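Local coordinates for sulfite dehydrogenase (Paracoccus pantotrophus, PDB 2XTS) that oxidises protein-bound sulfane sulfur as the molybdenum-cofactor subunit of the sulfane dehydrogenase SoxCD, working with a haem-bearing cytochrome subunit in the Sox pathway, at the interface of chains A and B and the interface of chains A and C. Coordinates in Å, arbitrary orientation; residue numbers count along the deposited sequence, not the author numbering. Chains: chain A, Sulfite dehydrogenase; chain B/C, Cytochrome.

Contact 1: the interface of chains A and B. Residues chain A 256, 263, 358, 362, 369; chain B 151, 155-156.
B:Glu155 of the cytochrome subunit is held by two adjoining arginines of the molybdenum subunit, A:Arg256 and A:Arg362, in a charged cluster between SoxD and SoxC, a member of the sulfite oxidase family. The B:Glu155 carboxylate lies nearly coplanar with the A:Arg362 guanidinium, the planes 27° apart, and is gripped side-on. A:Arg362 NE gives a nearly straight bond of 2.8 Å to B:Glu155 OE2, while A:Arg362 NH2 bonds B:Glu155 OE1 at 2.8 Å; both oxygens use their syn lone pairs. A:Arg256, extended from CG to NE, arrives end-on, and A:Arg256 NH1 and NH2 share B:Glu155 OE2, at 2.8 Å from NH2. That oxygen lies in the A:Arg256 guanidinium plane, but is met from above the carboxylate plane. With A:Arg362 NE added, B:Glu155 OE2 accepts from both arginines. On the chain A side, A:Arg362 NH1 bonds the backbone A:His369 O, which probably helps hold the guanidinium in this turn. A second group is built round A:Asp263, whose carboxylate stands 79° from the B:Tyr156 ring. B:Tyr156 OH donates to the syn lone pair of A:Asp263 OD1 over 2.6 Å. B:Arg151, bent at chi3 (-74°), brings NH1 to 2.9 Å from A:Asp263 OD2, approaching above the carboxylate plane. B:Arg151 CG lies over the rim of one face of the A:Arg256 guanidinium. Water 1 joins the two groups, lying 2.7 Å from B:Glu155 OE1 and also meeting A:Asp263 OD2.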
# COMPACT_ATOMS: atom_id res chain seq x y z
N ARG A 256 -3.47 23.03 -27.99
CA ARG A 256 -4.57 22.70 -27.12
C ARG A 256 -4.28 23.18 -25.70
O ARG A 256 -3.17 22.98 -25.21
CB ARG A 256 -4.84 21.20 -27.08
CG ARG A 256 -5.30 20.61 -28.38
CD ARG A 256 -5.31 19.11 -28.30
NE ARG A 256 -5.88 18.45 -29.47
CZ ARG A 256 -5.70 17.16 -29.75
NH1 ARG A 256 -4.94 16.42 -28.96
NH2 ARG A 256 -6.28 16.61 -30.80
N ASP A 263 -5.95 9.76 -21.37
CA ASP A 263 -6.64 8.76 -22.18
C ASP A 263 -6.13 7.33 -21.90
O ASP A 263 -5.06 7.12 -21.31
CB ASP A 263 -6.48 9.10 -23.66
CG ASP A 263 -7.18 10.38 -24.07
OD1 ASP A 263 -8.24 10.72 -23.50
OD2 ASP A 263 -6.66 11.05 -24.98
N LEU A 358 -1.26 8.73 -33.27
CA LEU A 358 -1.24 9.99 -32.53
C LEU A 358 -0.50 11.09 -33.28
O LEU A 358 -1.01 12.20 -33.41
CB LEU A 358 -0.63 9.80 -31.15
CG LEU A 358 -1.54 9.12 -30.13
CD1 LEU A 358 -0.68 8.66 -28.96
CD2 LEU A 358 -2.61 10.05 -29.67
N ARG A 362 -1.32 14.95 -34.25
CA ARG A 362 -0.70 15.95 -33.37
C ARG A 362 0.69 16.41 -33.74
O ARG A 362 1.18 17.36 -33.16
CB ARG A 362 -0.59 15.38 -31.97
CG ARG A 362 -1.89 14.99 -31.33
CD ARG A 362 -1.65 14.41 -29.99
NE ARG A 362 -2.79 13.82 -29.35
CZ ARG A 362 -2.74 13.35 -28.12
NH1 ARG A 362 -1.62 13.49 -27.39
NH2 ARG A 362 -3.79 12.72 -27.61
N HIS A 369 0.62 13.94 -22.92
CA HIS A 369 -0.45 13.06 -23.38
C HIS A 369 -0.02 12.02 -24.41
O HIS A 369 -0.78 11.69 -25.32
CB HIS A 369 -1.66 13.87 -23.85
CG HIS A 369 -2.25 14.72 -22.77
ND1 HIS A 369 -3.07 14.20 -21.78
CD2 HIS A 369 -2.15 16.05 -22.51
CE1 HIS A 369 -3.41 15.17 -20.94
NE2 HIS A 369 -2.88 16.31 -21.37
N ARG B 151 -10.12 16.73 -28.31
CA ARG B 151 -9.97 15.30 -28.56
C ARG B 151 -11.32 14.63 -28.78
O ARG B 151 -11.40 13.69 -29.56
CB ARG B 151 -9.26 14.65 -27.39
CG ARG B 151 -7.78 14.92 -27.41
CD ARG B 151 -7.08 14.28 -26.21
NE ARG B 151 -7.36 15.03 -24.98
CZ ARG B 151 -6.96 14.68 -23.77
NH1 ARG B 151 -6.27 13.55 -23.62
NH2 ARG B 151 -7.22 15.47 -22.74
N GLU B 155 -10.14 12.97 -32.07
CA GLU B 155 -9.47 11.71 -31.76
C GLU B 155 -10.43 10.61 -31.30
O GLU B 155 -10.39 9.49 -31.79
CB GLU B 155 -8.36 11.91 -30.72
CG GLU B 155 -7.28 12.86 -31.20
CD GLU B 155 -6.10 13.01 -30.27
OE1 GLU B 155 -5.91 12.15 -29.39
OE2 GLU B 155 -5.34 13.98 -30.48
N TYR B 156 -11.30 10.91 -30.35
CA TYR B 156 -12.13 9.88 -29.76
C TYR B 156 -12.99 9.15 -30.80
O TYR B 156 -13.05 7.94 -30.77
CB TYR B 156 -12.98 10.43 -28.61
CG TYR B 156 -12.19 10.95 -27.41
CD1 TYR B 156 -10.82 10.75 -27.27
CD2 TYR B 156 -12.84 11.65 -26.41
CE1 TYR B 156 -10.14 11.24 -26.16
CE2 TYR B 156 -12.16 12.16 -25.31
CZ TYR B 156 -10.81 11.94 -25.18
OH TYR B 156 -10.12 12.43 -24.08
O HOH W 1 -7.00 10.35 -27.67

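Contact 2: the interface of chains A and C. Residues chain A 4-5, 8-9; chain C 12-13, 16.
C:Glu13, on helix 11-17 of a cytochrome subunit, lies against the N-terminal arm of the molybdenum subunit, a sulfite oxidase family protein, where a loop leads into the short helix 6-9. This contact is seen in the deposited assembly and may belong to the functional complex. From C:Glu13 CB, which sits 3.7 Å from the methyl A:Ile8 CG2, the side chain runs outward over the arm. C:Glu13 CG rests against two methyls on the chain A side, each about 4.0 Å away: A:Thr9 CG2 and A:Ile8 CG2. Extended beyond CG (chi2 168°), the chain carries CD past A:Ile8 CD1 toward the backbone of A:Asp5. At the tip, C:Glu13 OE2 accepts a nearly straight hydrogen bond of 2.9 Å from the amide A:Asp5 N. The donor arrives on the anti side of this carboxylate oxygen, 15° out of the carboxylate plane, and A:Asp5 CB lies beside the same oxygen. A:Asp5 points its own carboxylate away, with CG anti to the backbone N (chi1 -173°), keeping A:Asp5 OD2 at 5.3 Å from C:Glu13 OE2. One residue back along the helix, C:Glu12 bends at chi2 and lays its aliphatic part by A:Pro4 CG, which is 3.8 Å from C:Glu12 CB. One turn on, C:Ala16 CB packs on A:Thr9 CA at 3.8 Å.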
# COMPACT_ATOMS: atom_id res chain seq x y z
N PRO A 4 22.35 -34.30 -4.91
CA PRO A 4 21.43 -33.53 -4.07
C PRO A 4 21.87 -32.10 -3.81
O PRO A 4 23.07 -31.83 -3.68
CB PRO A 4 21.41 -34.32 -2.77
CG PRO A 4 21.77 -35.71 -3.18
CD PRO A 4 22.81 -35.52 -4.23
N ASP A 5 20.90 -31.19 -3.72
CA ASP A 5 21.20 -29.78 -3.55
C ASP A 5 21.46 -29.51 -2.08
O ASP A 5 20.55 -29.70 -1.26
CB ASP A 5 20.03 -28.95 -4.09
CG ASP A 5 20.30 -27.47 -4.11
OD1 ASP A 5 21.18 -27.00 -3.38
OD2 ASP A 5 19.61 -26.77 -4.87
N ILE A 8 19.13 -27.84 0.39
CA ILE A 8 18.09 -28.68 0.99
C ILE A 8 18.70 -29.72 1.94
O ILE A 8 18.25 -29.91 3.06
CB ILE A 8 17.24 -29.41 -0.09
CG1 ILE A 8 16.51 -28.37 -0.96
CG2 ILE A 8 16.29 -30.42 0.56
CD1 ILE A 8 15.90 -28.96 -2.21
N THR A 9 19.75 -30.42 1.51
CA THR A 9 20.25 -31.53 2.31
C THR A 9 21.09 -31.11 3.52
O THR A 9 21.23 -31.91 4.45
CB THR A 9 21.09 -32.53 1.49
OG1 THR A 9 22.21 -31.85 0.93
CG2 THR A 9 20.24 -33.23 0.43
N GLU C 12 17.29 -38.07 -1.01
CA GLU C 12 18.07 -37.41 0.04
C GLU C 12 17.45 -36.06 0.42
O GLU C 12 17.56 -35.63 1.56
CB GLU C 12 19.52 -37.17 -0.43
CG GLU C 12 20.41 -38.38 -0.67
CD GLU C 12 20.20 -39.07 -2.01
OE1 GLU C 12 19.33 -38.69 -2.84
OE2 GLU C 12 20.91 -40.06 -2.22
N GLU C 13 16.92 -35.36 -0.57
CA GLU C 13 16.31 -34.05 -0.36
C GLU C 13 14.99 -34.18 0.40
O GLU C 13 14.73 -33.47 1.37
CB GLU C 13 16.09 -33.36 -1.69
CG GLU C 13 17.39 -32.95 -2.36
CD GLU C 13 17.24 -32.52 -3.81
OE1 GLU C 13 16.26 -32.92 -4.51
OE2 GLU C 13 18.17 -31.81 -4.27
N ALA C 16 15.69 -35.07 3.95
CA ALA C 16 16.23 -33.95 4.73
C ALA C 16 15.15 -32.99 5.23
O ALA C 16 15.28 -32.48 6.34
CB ALA C 16 17.25 -33.20 3.92

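Contact 3: the interface of chains A and B. Residues chain A 243, 247-249, 255; chain B 82, 145-146.
Strand 255-257 of chain A meets strand 146-148 of chain B, while a chain B loop bearing B:Tyr82 reaches the chain A segment around A:Thr247 and strand 248-249. This is a short parallel beta bridge, A:Ala255 with B:Phe146, between the sulfite oxidase family subunit and the cytochrome. The amide A:Ala255 N donates to the carbonyl B:Gly145 O at 2.8 Å. Beside the bridge, A:Ala255 CB packs against the ring of B:Phe146, 3.8 Å from B:Phe146 CD2, and also approaches the phenol oxygen of B:Tyr82. A:Thr247 crosses B:Phe146 at about a right angle, A:Thr247 CB touching B:Phe146 CE2 at 3.8 Å. The hydroxyl of A:Thr247 occupies the crowded position between backbone N and carbonyl carbon (chi1 54°), which turns it toward both A:Thr243 and the tyrosine. A:Thr247 OG1 donates to A:Thr243 O at 2.7 Å, tilted 26° from the carbonyl plane. A:Thr247 OG1 and B:Tyr82 OH share a hydrogen bond of 2.7 Å. Within chain B, B:Phe146 CZ sits over one face of the B:Tyr82 ring, 3.7 Å above its plane and offset toward the rim. B:Tyr82 CE1, across the ring from the CE2 that meets A:Thr243 O, lies 4.1 Å from A:Leu249 CD1.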
# COMPACT_ATOMS: atom_id res chain seq x y z
N THR A 243 -0.80 27.50 -19.26
CA THR A 243 -0.56 28.35 -20.43
C THR A 243 0.82 28.01 -21.00
O THR A 243 0.95 27.36 -22.04
CB THR A 243 -0.66 29.87 -20.08
OG1 THR A 243 0.19 30.18 -18.96
CG2 THR A 243 -2.10 30.26 -19.73
N THR A 247 0.04 22.74 -21.96
CA THR A 247 -0.61 23.06 -23.22
C THR A 247 0.15 22.32 -24.29
O THR A 247 1.36 22.11 -24.15
CB THR A 247 -0.62 24.57 -23.51
OG1 THR A 247 0.73 25.06 -23.44
CG2 THR A 247 -1.48 25.32 -22.51
N ASP A 248 -0.53 21.90 -25.35
CA ASP A 248 -0.04 20.81 -26.20
C ASP A 248 0.04 21.34 -27.65
O ASP A 248 -0.98 21.50 -28.34
CB ASP A 248 -0.99 19.62 -26.14
CG ASP A 248 -1.40 19.24 -24.73
OD1 ASP A 248 -0.69 19.59 -23.78
OD2 ASP A 248 -2.48 18.59 -24.61
N LEU A 249 1.25 21.64 -28.11
CA LEU A 249 1.46 22.30 -29.39
C LEU A 249 1.13 21.35 -30.52
O LEU A 249 1.56 20.18 -30.52
CB LEU A 249 2.90 22.81 -29.49
CG LEU A 249 3.29 23.66 -30.70
CD1 LEU A 249 2.55 24.99 -30.67
CD2 LEU A 249 4.77 23.88 -30.72
N ALA A 255 -2.05 25.56 -30.07
CA ALA A 255 -1.89 24.57 -29.01
C ALA A 255 -3.22 24.28 -28.34
O ALA A 255 -4.01 25.18 -28.12
CB ALA A 255 -0.88 25.05 -27.99
N TYR B 82 5.01 32.58 -27.34
CA TYR B 82 4.04 31.55 -27.00
C TYR B 82 3.00 31.91 -25.96
O TYR B 82 1.88 31.44 -26.06
CB TYR B 82 4.78 30.30 -26.54
CG TYR B 82 3.94 29.06 -26.35
CD1 TYR B 82 3.32 28.45 -27.43
CD2 TYR B 82 3.80 28.47 -25.12
CE1 TYR B 82 2.57 27.29 -27.28
CE2 TYR B 82 3.04 27.32 -24.94
CZ TYR B 82 2.42 26.72 -26.03
OH TYR B 82 1.71 25.55 -25.91
N GLY B 145 -3.45 31.85 -29.68
CA GLY B 145 -2.74 30.64 -30.05
C GLY B 145 -3.24 29.34 -29.45
O GLY B 145 -2.62 28.31 -29.71
N PHE B 146 -4.32 29.37 -28.67
CA PHE B 146 -4.78 28.22 -27.91
C PHE B 146 -6.25 27.95 -28.11
O PHE B 146 -7.05 28.87 -28.35
CB PHE B 146 -4.53 28.46 -26.41
CG PHE B 146 -3.10 28.71 -26.08
CD1 PHE B 146 -2.56 29.95 -26.26
CD2 PHE B 146 -2.28 27.68 -25.68
CE1 PHE B 146 -1.22 30.17 -26.02
CE2 PHE B 146 -0.95 27.89 -25.41
CZ PHE B 146 -0.41 29.12 -25.60

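Contact 4: the interface of chains A and B. Residues chain A 132-134; chain B 178-179, 182-184.
A:Glu134 meets B:Thr184 through a direct hydrogen bond, in which the backbone amide A:Glu134 N donates to the hydroxyl B:Thr184 OG1 at 2.9 Å. The threonine hydroxyl lies anti to its carbonyl carbon (chi1 -54°), a setting that faces it toward the chain A loop, while its methyl CG2 lies near A:Glu134 O. Van der Waals packing lines the glutamate stem, which is extended beyond CG (chi2 171°) and runs between B:Thr184 and the 3-10 helix 178-180 of chain B. A:Glu134 CG touches the methyl B:Ala178 CB at 3.7 Å, and farther out A:Glu134 CD rests against B:Val179 CG1 at 3.9 Å, the two side chains crossing at about a right angle. B:Ala178 CB also touches the carbonyl of A:Gln132, and A:Leu133 CD2 packs near B:Val183 O. Two waters bond A:Glu134 OE2. Water 2 links this oxygen and A:Gln132 O to the amide B:Val183 N and to B:Thr184 OG1, which therefore serves both the direct and the bridged contact. Water 3, 2.9 Å from A:Glu134 OE2, is shared with the backbone N and O of B:Thr184 and lies 2.7 Å from the side-chain oxygen B:Asn182 OD1.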
# COMPACT_ATOMS: atom_id res chain seq x y z
N GLN A 132 13.83 6.66 -26.75
CA GLN A 132 14.96 7.36 -26.13
C GLN A 132 15.45 6.65 -24.87
O GLN A 132 16.64 6.43 -24.75
CB GLN A 132 14.61 8.82 -25.82
CG GLN A 132 14.35 9.67 -27.08
CD GLN A 132 14.50 11.15 -26.86
OE1 GLN A 132 14.59 11.63 -25.73
NE2 GLN A 132 14.51 11.90 -27.96
N LEU A 133 14.57 6.30 -23.94
CA LEU A 133 15.00 5.74 -22.65
C LEU A 133 14.72 4.24 -22.60
O LEU A 133 13.81 3.75 -23.24
CB LEU A 133 14.35 6.49 -21.46
CG LEU A 133 14.72 7.98 -21.28
CD1 LEU A 133 13.89 8.59 -20.20
CD2 LEU A 133 16.17 8.13 -20.95
N GLU A 134 15.54 3.54 -21.83
CA GLU A 134 15.56 2.08 -21.82
C GLU A 134 14.96 1.52 -20.53
O GLU A 134 15.65 1.40 -19.52
CB GLU A 134 17.01 1.63 -21.96
CG GLU A 134 17.68 2.10 -23.26
CD GLU A 134 19.17 1.84 -23.27
OE1 GLU A 134 19.56 0.71 -22.92
OE2 GLU A 134 19.94 2.77 -23.63
N ALA B 178 16.19 2.83 -28.64
CA ALA B 178 16.71 3.63 -27.52
C ALA B 178 18.17 3.34 -27.24
O ALA B 178 18.90 4.21 -26.80
CB ALA B 178 15.87 3.40 -26.26
N VAL B 179 18.63 2.11 -27.46
CA VAL B 179 20.03 1.81 -27.21
C VAL B 179 20.97 2.65 -28.07
O VAL B 179 22.11 2.83 -27.73
CB VAL B 179 20.38 0.33 -27.40
CG1 VAL B 179 19.73 -0.52 -26.31
CG2 VAL B 179 20.07 -0.16 -28.82
N ASN B 182 21.64 5.71 -25.72
CA ASN B 182 22.42 5.34 -24.55
C ASN B 182 22.49 6.49 -23.55
O ASN B 182 23.57 6.86 -23.10
CB ASN B 182 23.83 4.87 -24.98
CG ASN B 182 24.63 4.27 -23.82
OD1 ASN B 182 24.07 3.78 -22.82
ND2 ASN B 182 25.96 4.31 -23.94
N VAL B 183 21.32 7.03 -23.21
CA VAL B 183 21.19 8.15 -22.29
C VAL B 183 20.31 7.82 -21.05
O VAL B 183 19.81 8.70 -20.36
CB VAL B 183 20.64 9.41 -22.97
CG1 VAL B 183 21.61 9.90 -24.02
CG2 VAL B 183 19.24 9.18 -23.51
N THR B 184 20.16 6.55 -20.76
CA THR B 184 19.47 6.08 -19.57
C THR B 184 20.49 5.81 -18.45
O THR B 184 21.57 5.30 -18.72
CB THR B 184 18.73 4.78 -19.91
OG1 THR B 184 17.88 4.99 -21.05
CG2 THR B 184 17.87 4.30 -18.77
O HOH W 2 18.96 5.35 -23.64
O HOH W 3 21.63 3.92 -21.59

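Contacts 1, 3 and 4 join chain A to the same cytochrome chain B, and contact 2 joins it to chain C. The centres of the C-alpha atoms of contacts 1 and 3 lie about 14 Å apart, and strand 255-257 of chain A serves both, through neighbouring residues. Contact 4, about 26 Å from contact 1 and 28 Å from contact 3, engages the C-terminal part of chain B. Between the same centres, contact 2 lies about 60 Å from contact 1, 68 Å from contact 3 and 45 Å from contact 4. There the N-terminal arm of chain A meets chain C and may help tie two SoxCD pairs into the deposited heterotetramer.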